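Local coordinates for tyrosinase (Burkholderia thailandensis, PDB 5ZRD), which is a copper-dependent tyrosinase (monophenol monooxygenase) that oxidises phenols with a dinuclear copper centre and yields catechol derivatives even at acidic pH, at residues A[127-132]-A[214-219]; A[167-172]-A[469-474]; A[326-331]-A[390-395]. One frame throughout, in Å; residues are numbered along the deposited sequence.

Contact 1. Residues A[127-132]-A[214-219]; sequences HGIPSI and SNVRAW
Arg-217 NE is the best-held polar atom here, gripped by one hydrogen bond to the carbonyl O of Leu-125 in the last turn of helix 122-127. NH2 of the same guanidinium adds a second, weak bond to Thr-226 O, so the positive charge lies beside a helix C-terminus, where the local dipole would probably favour it. The torsions take the group there: CG stands anti to the carbonyl carbon (chi1 -73°), CD continues straight, and the chain bends at chi3 (69°).

On its way, the aliphatic part of this arginine does the touching. Its CG comes to 3.7 Å from Gly-128 N, and CD lies 3.8 Å from His-127 N, both meeting the backbone rather than side chains. Gly-128 is the first residue to leave the helix; at its positive phi (82°) and its psi a CB would be jammed against the carbonyl O of His-127, so the backbone itself calls for glycine. Gly-128 CA lies 5.5 Å from Arg-217 CA, the closest CA pair. The side chains of Ile-129 and Val-216 cross at about a right angle, Ile-129 CG1 meeting Val-216 CG2 at 4.1 Å, a small apolar patch. Asn-213 OD1, just before 214-219, accepts from Ile-129 N and pins the loop as it departs.

The arrangement is thus a glycine-terminated helix end docked on the flank of helix 205-221, whose Asn-215 and Trp-219 also touch helix 274-285, the carrier of copper ligands His-277 and His-281 in the dinuclear site of the tyrosinase fold.

Contact 2. Residues A[167-172]-A[469-474]; sequences NIYEKP and RWNVVQ. With GOL (glycerol), chain F.
Hydrogen bonding across this pair centres on the hydroxyl of Tyr-169. Val-472 N donates to Tyr-169 OH over 3.0 Å, nearly straight at 160°, and the same oxygen shares a 2.6 Å hydrogen bond with glycerol O1. That glycerol, probably from the crystallisation liquor, also takes weak bonds from NH1 and NH2 of Arg-469 at its O2, but its C3 is modelled 2.5 Å from Arg-469 NH1, too close for a non-bonded contact, so its pose should be read with caution. A weak bond runs from Arg-469 NE to Trp-470 O, one residue on.

The aromatic contact is a CH-pi interaction: CG2 of Val-472 sits over the centre of the Tyr-169 ring, 3.5 Å from its centroid, while Trp-470 O approaches the ring edge 3.3 Å from Tyr-169 CE1.

Apolar contacts complete the set. Ile-168 CD1 reaches Trp-470 CB at 3.9 Å and Ile-168 CG1 lies 4.2 Å from Val-472 CG2; Asn-167 joins through its CB, 3.7 Å from Val-472 CG2. A type I turn from Asn-167 to Glu-170, closed by Glu-170 N to Asn-167 O, presents Asn-167, Ile-168 and Tyr-169 together.

Phe-61 meets the Tyr-169 ring edge-to-face. Tyr-169 and Val-472 join the loop between strands 456-466 and 485-489, which also holds Leu-467 of the oxygen-atom pocket, to the end of strand 165-167, where Asn-167 pairs antiparallel with a strand of the second subunit.

Contact 3. Residues A[326-331]-A[390-395]; sequences MFWVWQ and INIERQ
A capped helix start packed against one of the core helices is the element seen here: Asn-391 is the N-cap of the short helix 392-396, and helix 315-334, which carries the copper ligand His-320, supplies the surface. The Asn-391 side chain stands anti to the backbone N (chi1 -176°), which brings OD1 back over the first turn. There Asn-391 OD1 accepts a bond from Arg-394 N at 2.9 Å, almost straight at 171°. A second, weak bond reaches the same oxygen from Glu-393 N. Gln-395 OE1 in turn accepts from Asn-391 N at 2.9 Å, tying the turn together from its other end.

Trp-328 carries the apolar side. Ile-392 spreads over one face of the indole: CG1 sits 3.6 Å from the centroid of the six-membered ring, a CH-pi contact, and CD1 lies 3.7 Å from Trp-328 CD2. CG1 takes the crowded position between backbone N and carbonyl carbon (chi1 60°), which lays it over the ring. The far end of the ring comes against the cap itself, with CH2 3.7 Å from Asn-391 OD1 and CZ2 3.8 Å from the carboxylate carbon CD of Glu-393. Glu-393 OE2 is bonded to Thr-399 OG1.

One turn further on, Gln-331 NE2 donates to Ile-390 O at 2.7 Å in a bent bond, with the nitrogen above the carbonyl plane. NE2 also donates to His-336 O, and Gln-331 OE1 receives Arg-95 NH1 from helix 90-108, so three bonds fix the rotation of this buried amide.

Chemically, the contact divides its work: hydrocarbon over an indole face gives cohesion, whereas the buried amides of Gln-331 and Asn-391 satisfy main-chain groups, and the nearby Glu-393 carboxylate would probably be welcome at the positive helix start.

Taken together, the three contacts illustrate how chemistry follows position. Contacts 1 and 3 are buried and each sets a loop or helix end against a long helix, 205-221 and 315-334 respectively; contact 2 uses neither helix, joins two loops, is only partly buried and lies by the second subunit. The three thus hold different elements. Contact 1 sets the aliphatic stem of an arginine and a valine against a loop backbone and an isoleucine, whereas contacts 2 and 3 each combine one direct hydrogen bond with a CH-pi contact, using a tyrosine and a tryptophan. Contact 3 nests inside the loop closed by contact 2, across the centre; contacts 1 and 2 interleave. None touches another.

Contact 1. Residues A[127-132]-A[214-219]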
loop_
_atom_site.group_PDB
_atom_site.type_symbol
_atom_site.label_atom_id
_atom_site.label_comp_id
_atom_site.label_asym_id
_atom_site.label_seq_id
_atom_site.Cartn_x
_atom_site.Cartn_y
_atom_site.Cartn_z
ATOM N N HIS A 127 18.914 48.993 -12.989
ATOM C CA HIS A 127 17.927 49.388 -11.970
ATOM C C HIS A 127 17.069 48.230 -11.419
ATOM O O HIS A 127 16.262 48.459 -10.524
ATOM C CB HIS A 127 17.032 50.462 -12.577
ATOM C CG HIS A 127 17.827 51.673 -12.888
ATOM N ND1 HIS A 127 17.956 52.164 -14.170
ATOM C CD2 HIS A 127 18.622 52.416 -12.094
ATOM C CE1 HIS A 127 18.758 53.202 -14.154
ATOM N NE2 HIS A 127 19.185 53.373 -12.888
ATOM N N GLY A 128 17.178 47.013 -11.945
ATOM C CA GLY A 128 16.382 45.907 -11.423
ATOM C C GLY A 128 14.973 45.890 -11.994
ATOM O O GLY A 128 14.765 46.191 -13.156
ATOM N N ILE A 129 13.995 45.555 -11.180
ATOM C CA ILE A 129 12.685 45.245 -11.733
ATOM C C ILE A 129 11.945 46.553 -12.035
ATOM O O ILE A 129 11.923 47.455 -11.227
ATOM C CB ILE A 129 11.880 44.343 -10.782
ATOM C CG1 ILE A 129 12.698 43.152 -10.282
ATOM C CG2 ILE A 129 10.570 43.915 -11.437
ATOM C CD1 ILE A 129 11.926 42.269 -9.348
ATOM N N PRO A 130 11.304 46.632 -13.196
ATOM C CA PRO A 130 10.467 47.812 -13.485
ATOM C C PRO A 130 9.478 48.078 -12.343
ATOM O O PRO A 130 8.866 47.120 -11.871
ATOM C CB PRO A 130 9.724 47.428 -14.782
ATOM C CG PRO A 130 10.723 46.563 -15.505
ATOM C CD PRO A 130 11.401 45.777 -14.389
ATOM N N SER A 131 9.301 49.342 -11.940
ATOM C CA SER A 131 8.480 49.653 -10.730
ATOM C C SER A 131 6.995 49.312 -10.953
ATOM O O SER A 131 6.277 49.112 -9.984
ATOM C CB SER A 131 8.636 51.077 -10.303
ATOM O OG SER A 131 8.210 51.939 -11.349
ATOM N N ILE A 132 6.516 49.180 -12.189
ATOM C CA ILE A 132 5.087 48.807 -12.359
ATOM C C ILE A 132 4.850 47.433 -11.730
ATOM O O ILE A 132 3.747 47.180 -11.300
ATOM C CB ILE A 132 4.612 48.847 -13.830
ATOM C CG1 ILE A 132 3.124 48.512 -13.981
ATOM C CG2 ILE A 132 5.445 47.921 -14.700
ATOM C CD1 ILE A 132 2.207 49.397 -13.189
ATOM N N SER A 214 18.522 45.287 -6.157
ATOM C CA SER A 214 19.961 45.177 -6.091
ATOM C C SER A 214 20.403 43.703 -6.235
ATOM O O SER A 214 21.389 43.393 -6.926
ATOM C CB SER A 214 20.407 45.831 -4.806
ATOM O OG SER A 214 21.620 45.280 -4.406
ATOM N N ASN A 215 19.673 42.784 -5.591
ATOM C CA ASN A 215 19.873 41.323 -5.773
ATOM C C ASN A 215 19.654 40.972 -7.247
ATOM O O ASN A 215 20.486 40.297 -7.836
ATOM C CB ASN A 215 18.945 40.520 -4.857
ATOM C CG ASN A 215 19.248 39.042 -4.735
ATOM O OD1 ASN A 215 18.342 38.200 -4.812
ATOM N ND2 ASN A 215 20.493 38.707 -4.517
ATOM N N VAL A 216 18.618 41.504 -7.881
ATOM C CA VAL A 216 18.402 41.114 -9.255
ATOM C C VAL A 216 19.582 41.615 -10.091
ATOM O O VAL A 216 20.047 40.889 -10.995
ATOM C CB VAL A 216 17.044 41.606 -9.773
ATOM C CG1 VAL A 216 16.951 41.547 -11.288
ATOM C CG2 VAL A 216 15.916 40.797 -9.142
ATOM N N ARG A 217 20.097 42.818 -9.778
ATOM C CA ARG A 217 21.209 43.380 -10.611
ATOM C C ARG A 217 22.496 42.547 -10.462
ATOM O O ARG A 217 23.264 42.362 -11.418
ATOM C CB ARG A 217 21.480 44.832 -10.220
ATOM C CG ARG A 217 20.427 45.831 -10.680
ATOM C CD ARG A 217 20.825 47.241 -10.253
ATOM N NE ARG A 217 21.995 47.681 -11.012
ATOM C CZ ARG A 217 22.923 48.534 -10.566
ATOM N NH1 ARG A 217 22.713 49.251 -9.470
ATOM N NH2 ARG A 217 24.087 48.599 -11.188
ATOM N N ALA A 218 22.728 42.060 -9.250
ATOM C CA ALA A 218 23.930 41.291 -8.916
ATOM C C ALA A 218 23.880 39.933 -9.614
ATOM O O ALA A 218 24.856 39.480 -10.135
ATOM C CB ALA A 218 24.049 41.101 -7.417
ATOM N N TRP A 219 22.746 39.266 -9.533
ATOM C CA TRP A 219 22.551 38.011 -10.248
ATOM C C TRP A 219 22.801 38.204 -11.747
ATOM O O TRP A 219 23.504 37.404 -12.373
ATOM C CB TRP A 219 21.141 37.483 -10.018
ATOM C CG TRP A 219 20.973 36.585 -8.834
ATOM C CD1 TRP A 219 20.615 36.946 -7.568
ATOM C CD2 TRP A 219 21.057 35.158 -8.823
ATOM N NE1 TRP A 219 20.474 35.844 -6.772
ATOM C CE2 TRP A 219 20.751 34.733 -7.509
ATOM C CE3 TRP A 219 21.392 34.193 -9.774
ATOM C CZ2 TRP A 219 20.728 33.392 -7.146
ATOM C CZ3 TRP A 219 21.390 32.864 -9.404
ATOM C CH2 TRP A 219 21.070 32.470 -8.108
#

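Contact 2. Residues A[167-172]-A[469-474]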
loop_
_atom_site.group_PDB
_atom_site.type_symbol
_atom_site.label_atom_id
_atom_site.label_comp_id
_atom_site.label_asym_id
_atom_site.label_seq_id
_atom_site.Cartn_x
_atom_site.Cartn_y
_atom_site.Cartn_z
ATOM N N ASN A 167 0.933 21.126 6.919
ATOM C CA ASN A 167 2.287 20.916 6.387
ATOM C C ASN A 167 2.738 22.152 5.597
ATOM O O ASN A 167 1.957 23.093 5.407
ATOM C CB ASN A 167 2.321 19.621 5.570
ATOM C CG ASN A 167 1.442 19.772 4.363
ATOM O OD1 ASN A 167 1.527 20.802 3.729
ATOM N ND2 ASN A 167 0.551 18.837 4.099
ATOM N N ILE A 168 3.977 22.124 5.101
ATOM C CA ILE A 168 4.594 23.334 4.589
ATOM C C ILE A 168 4.057 23.624 3.186
ATOM O O ILE A 168 4.259 24.742 2.665
ATOM C CB ILE A 168 6.137 23.290 4.637
ATOM C CG1 ILE A 168 6.723 22.124 3.846
ATOM C CG2 ILE A 168 6.647 23.290 6.079
ATOM C CD1 ILE A 168 8.207 22.138 3.780
ATOM N N TYR A 169 3.324 22.678 2.595
ATOM C CA TYR A 169 2.580 23.012 1.388
ATOM C C TYR A 169 1.492 24.047 1.680
ATOM O O TYR A 169 1.115 24.787 0.783
ATOM C CB TYR A 169 1.871 21.809 0.768
ATOM C CG TYR A 169 2.744 20.669 0.344
ATOM C CD1 TYR A 169 4.098 20.844 0.097
ATOM C CD2 TYR A 169 2.206 19.405 0.154
ATOM C CE1 TYR A 169 4.905 19.780 -0.290
ATOM C CE2 TYR A 169 2.999 18.334 -0.235
ATOM C CZ TYR A 169 4.354 18.525 -0.472
ATOM O OH TYR A 169 5.165 17.486 -0.834
ATOM N N GLU A 170 0.974 24.077 2.915
ATOM C CA GLU A 170 -0.334 24.712 3.205
ATOM C C GLU A 170 -0.144 26.188 3.494
ATOM O O GLU A 170 0.877 26.586 4.106
ATOM C CB GLU A 170 -1.031 23.989 4.358
ATOM C CG GLU A 170 -1.368 22.551 3.991
ATOM C CD GLU A 170 -2.294 21.873 4.963
ATOM O OE1 GLU A 170 -3.138 21.076 4.521
ATOM O OE2 GLU A 170 -2.127 22.140 6.150
ATOM N N LYS A 171 -1.130 26.965 3.028
ATOM C CA LYS A 171 -1.130 28.395 3.181
ATOM C C LYS A 171 -2.567 28.871 3.356
ATOM O O LYS A 171 -3.440 28.502 2.555
ATOM C CB LYS A 171 -0.408 29.014 1.978
ATOM C CG LYS A 171 1.080 29.213 2.208
ATOM C CD LYS A 171 1.997 29.075 1.028
ATOM C CE LYS A 171 2.677 30.368 0.667
ATOM N NZ LYS A 171 4.143 30.241 0.479
ATOM N N PRO A 172 -2.823 29.696 4.402
ATOM C CA PRO A 172 -4.204 30.050 4.721
ATOM C C PRO A 172 -4.854 31.021 3.730
ATOM O O PRO A 172 -4.153 31.763 3.006
ATOM C CB PRO A 172 -4.104 30.811 6.054
ATOM C CG PRO A 172 -2.775 31.529 5.958
ATOM C CD PRO A 172 -1.911 30.484 5.275
ATOM N N ARG A 469 11.635 22.162 -5.058
ATOM C CA ARG A 469 10.288 22.134 -4.511
ATOM C C ARG A 469 10.382 21.914 -2.996
ATOM O O ARG A 469 11.364 21.299 -2.529
ATOM C CB ARG A 469 9.552 20.968 -5.174
ATOM C CG ARG A 469 10.288 19.651 -4.966
ATOM C CD ARG A 469 9.505 18.417 -5.346
ATOM N NE ARG A 469 8.409 18.324 -4.409
ATOM C CZ ARG A 469 7.432 17.436 -4.478
ATOM N NH1 ARG A 469 6.484 17.445 -3.551
ATOM N NH2 ARG A 469 7.428 16.550 -5.460
ATOM N N TRP A 470 9.412 22.396 -2.227
ATOM C CA TRP A 470 9.288 21.924 -0.860
ATOM C C TRP A 470 8.744 20.498 -0.891
ATOM O O TRP A 470 7.891 20.230 -1.717
ATOM C CB TRP A 470 8.342 22.828 -0.072
ATOM C CG TRP A 470 8.784 24.250 -0.017
ATOM C CD1 TRP A 470 8.161 25.322 -0.579
ATOM C CD2 TRP A 470 9.963 24.751 0.633
ATOM N NE1 TRP A 470 8.861 26.463 -0.311
ATOM C CE2 TRP A 470 9.970 26.148 0.435
ATOM C CE3 TRP A 470 10.984 24.162 1.384
ATOM C CZ2 TRP A 470 10.974 26.970 0.953
ATOM C CZ3 TRP A 470 11.963 24.974 1.916
ATOM C CH2 TRP A 470 11.946 26.363 1.713
ATOM N N ASN A 471 9.178 19.651 0.042
ATOM C CA ASN A 471 8.703 18.266 0.158
ATOM C C ASN A 471 8.144 17.949 1.542
ATOM O O ASN A 471 8.759 18.264 2.567
ATOM C CB ASN A 471 9.823 17.245 0.009
ATOM C CG ASN A 471 10.036 16.854 -1.431
ATOM O OD1 ASN A 471 11.107 17.094 -1.974
ATOM N ND2 ASN A 471 9.023 16.253 -2.031
ATOM N N VAL A 472 7.021 17.254 1.523
ATOM C CA VAL A 472 6.439 16.613 2.707
ATOM C C VAL A 472 6.520 15.101 2.508
ATOM O O VAL A 472 5.892 14.582 1.596
ATOM C CB VAL A 472 4.966 17.016 2.892
ATOM C CG1 VAL A 472 4.333 16.304 4.081
ATOM C CG2 VAL A 472 4.803 18.515 2.991
ATOM N N VAL A 473 7.256 14.426 3.357
ATOM C CA VAL A 473 7.555 13.017 3.137
ATOM C C VAL A 473 7.162 12.191 4.368
ATOM O O VAL A 473 7.399 12.614 5.521
ATOM C CB VAL A 473 9.040 12.826 2.784
ATOM C CG1 VAL A 473 9.972 13.427 3.830
ATOM C CG2 VAL A 473 9.362 11.359 2.546
ATOM N N GLN A 474 6.632 10.989 4.103
ATOM C CA GLN A 474 6.057 10.127 5.139
ATOM C C GLN A 474 7.099 9.240 5.846
ATOM O O GLN A 474 6.729 8.628 6.832
ATOM C CB GLN A 474 4.959 9.236 4.570
ATOM C CG GLN A 474 3.636 9.952 4.355
ATOM C CD GLN A 474 2.533 9.000 3.933
ATOM O OE1 GLN A 474 2.586 7.786 4.192
ATOM N NE2 GLN A 474 1.524 9.546 3.263
HETATM C C1 GOL F . 3.358 15.001 -2.753
HETATM O O1 GOL F . 3.986 15.266 -1.473
HETATM C C2 GOL F . 4.304 14.965 -3.957
HETATM O O2 GOL F . 5.591 14.607 -3.475
HETATM C C3 GOL F . 4.563 16.313 -4.604
HETATM O O3 GOL F . 3.676 16.841 -5.572
#

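Contact 3. Residues A[326-331]-A[390-395]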
loop_
_atom_site.group_PDB
_atom_site.type_symbol
_atom_site.label_atom_id
_atom_site.label_comp_id
_atom_site.label_asym_id
_atom_site.label_seq_id
_atom_site.Cartn_x
_atom_site.Cartn_y
_atom_site.Cartn_z
ATOM N N MET A 326 12.713 34.306 -25.252
ATOM C CA MET A 326 14.064 33.727 -25.471
ATOM C C MET A 326 13.924 32.412 -26.254
ATOM O O MET A 326 14.679 32.149 -27.171
ATOM C CB MET A 326 14.781 33.487 -24.140
ATOM C CG MET A 326 15.160 34.765 -23.406
ATOM S SD MET A 326 16.602 35.580 -24.155
ATOM C CE MET A 326 15.819 36.736 -25.255
ATOM N N PHE A 327 12.952 31.606 -25.898
ATOM C CA PHE A 327 12.652 30.395 -26.661
ATOM C C PHE A 327 12.382 30.762 -28.129
ATOM O O PHE A 327 12.861 30.095 -29.033
ATOM C CB PHE A 327 11.478 29.678 -26.000
ATOM C CG PHE A 327 10.963 28.448 -26.687
ATOM C CD1 PHE A 327 11.719 27.752 -27.619
ATOM C CD2 PHE A 327 9.697 27.986 -26.402
ATOM C CE1 PHE A 327 11.227 26.603 -28.229
ATOM C CE2 PHE A 327 9.206 26.821 -26.996
ATOM C CZ PHE A 327 9.989 26.122 -27.890
ATOM N N TRP A 328 11.654 31.845 -28.368
ATOM C CA TRP A 328 11.280 32.252 -29.736
ATOM C C TRP A 328 12.505 32.810 -30.488
ATOM O O TRP A 328 12.689 32.526 -31.673
ATOM C CB TRP A 328 10.116 33.265 -29.693
ATOM C CG TRP A 328 9.706 33.771 -31.041
ATOM C CD1 TRP A 328 9.839 35.044 -31.508
ATOM C CD2 TRP A 328 9.135 33.005 -32.119
ATOM N NE1 TRP A 328 9.396 35.119 -32.801
ATOM C CE2 TRP A 328 8.946 33.893 -33.199
ATOM C CE3 TRP A 328 8.788 31.666 -32.288
ATOM C CZ2 TRP A 328 8.390 33.494 -34.408
ATOM C CZ3 TRP A 328 8.234 31.269 -33.487
ATOM C CH2 TRP A 328 8.031 32.176 -34.527
ATOM N N VAL A 329 13.345 33.569 -29.786
ATOM C CA VAL A 329 14.592 34.038 -30.361
ATOM C C VAL A 329 15.495 32.864 -30.749
ATOM O O VAL A 329 16.103 32.923 -31.778
ATOM C CB VAL A 329 15.354 34.976 -29.414
ATOM C CG1 VAL A 329 16.773 35.210 -29.906
ATOM C CG2 VAL A 329 14.632 36.299 -29.247
ATOM N N TRP A 330 15.573 31.816 -29.929
ATOM C CA TRP A 330 16.403 30.694 -30.216
ATOM C C TRP A 330 15.838 29.990 -31.449
ATOM O O TRP A 330 16.605 29.500 -32.270
ATOM C CB TRP A 330 16.493 29.732 -29.016
ATOM C CG TRP A 330 17.213 28.448 -29.311
ATOM C CD1 TRP A 330 18.549 28.210 -29.199
ATOM C CD2 TRP A 330 16.634 27.230 -29.812
ATOM N NE1 TRP A 330 18.837 26.926 -29.572
ATOM C CE2 TRP A 330 17.679 26.300 -29.946
ATOM C CE3 TRP A 330 15.342 26.846 -30.183
ATOM C CZ2 TRP A 330 17.469 25.024 -30.448
ATOM C CZ3 TRP A 330 15.123 25.565 -30.641
ATOM C CH2 TRP A 330 16.182 24.676 -30.800
ATOM N N GLN A 331 14.514 29.901 -31.522
ATOM C CA GLN A 331 13.845 29.243 -32.681
ATOM C C GLN A 331 14.229 30.003 -33.943
ATOM O O GLN A 331 14.620 29.384 -34.895
ATOM C CB GLN A 331 12.333 29.216 -32.550
ATOM C CG GLN A 331 11.846 28.148 -31.590
ATOM C CD GLN A 331 10.348 28.156 -31.377
ATOM O OE1 GLN A 331 9.835 28.892 -30.534
ATOM N NE2 GLN A 331 9.640 27.294 -32.101
ATOM N N ILE A 390 4.547 25.399 -31.795
ATOM C CA ILE A 390 5.909 25.614 -32.288
ATOM C C ILE A 390 6.045 27.044 -32.837
ATOM O O ILE A 390 6.975 27.797 -32.500
ATOM C CB ILE A 390 6.286 24.518 -33.299
ATOM C CG1 ILE A 390 6.126 23.141 -32.646
ATOM C CG2 ILE A 390 7.693 24.744 -33.843
ATOM C CD1 ILE A 390 6.434 21.973 -33.531
ATOM N N ASN A 391 5.109 27.457 -33.662
ATOM C CA ASN A 391 5.247 28.729 -34.301
ATOM C C ASN A 391 4.231 29.675 -33.677
ATOM O O ASN A 391 3.025 29.554 -33.949
ATOM C CB ASN A 391 5.030 28.643 -35.813
ATOM C CG ASN A 391 5.277 29.970 -36.494
ATOM O OD1 ASN A 391 4.842 31.012 -36.007
ATOM N ND2 ASN A 391 6.019 29.950 -37.589
ATOM N N ILE A 392 4.714 30.614 -32.872
ATOM C CA ILE A 392 3.759 31.442 -32.149
ATOM C C ILE A 392 2.938 32.319 -33.128
ATOM O O ILE A 392 1.811 32.643 -32.796
ATOM C CB ILE A 392 4.436 32.306 -31.060
ATOM C CG1 ILE A 392 5.479 33.249 -31.642
ATOM C CG2 ILE A 392 5.011 31.443 -29.948
ATOM C CD1 ILE A 392 6.024 34.245 -30.645
ATOM N N GLU A 393 3.488 32.746 -34.274
ATOM C CA GLU A 393 2.780 33.659 -35.212
ATOM C C GLU A 393 1.709 32.859 -35.984
ATOM O O GLU A 393 0.524 33.173 -35.907
ATOM C CB GLU A 393 3.778 34.348 -36.143
ATOM C CG GLU A 393 4.781 35.230 -35.423
ATOM C CD GLU A 393 5.943 35.787 -36.254
ATOM O OE1 GLU A 393 6.252 35.198 -37.323
ATOM O OE2 GLU A 393 6.570 36.805 -35.825
ATOM N N ARG A 394 2.086 31.736 -36.581
ATOM C CA ARG A 394 1.162 30.944 -37.431
ATOM C C ARG A 394 0.178 30.135 -36.596
ATOM O O ARG A 394 -0.916 29.909 -37.064
ATOM C CB ARG A 394 1.899 29.978 -38.366
ATOM C CG ARG A 394 2.952 30.656 -39.234
ATOM C CD ARG A 394 3.680 29.709 -40.178
ATOM N NE ARG A 394 4.642 30.466 -40.974
ATOM C CZ ARG A 394 4.347 31.280 -42.007
ATOM N NH1 ARG A 394 3.193 31.153 -42.659
ATOM N NH2 ARG A 394 5.227 32.213 -42.373
ATOM N N GLN A 395 0.537 29.640 -35.414
ATOM C CA GLN A 395 -0.409 28.760 -34.705
ATOM C C GLN A 395 -1.123 29.494 -33.548
ATOM O O GLN A 395 -2.221 29.076 -33.163
ATOM C CB GLN A 395 0.301 27.500 -34.218
ATOM C CG GLN A 395 0.840 26.601 -35.324
ATOM C CD GLN A 395 1.746 25.523 -34.763
ATOM O OE1 GLN A 395 2.890 25.778 -34.382
ATOM N NE2 GLN A 395 1.248 24.303 -34.685
#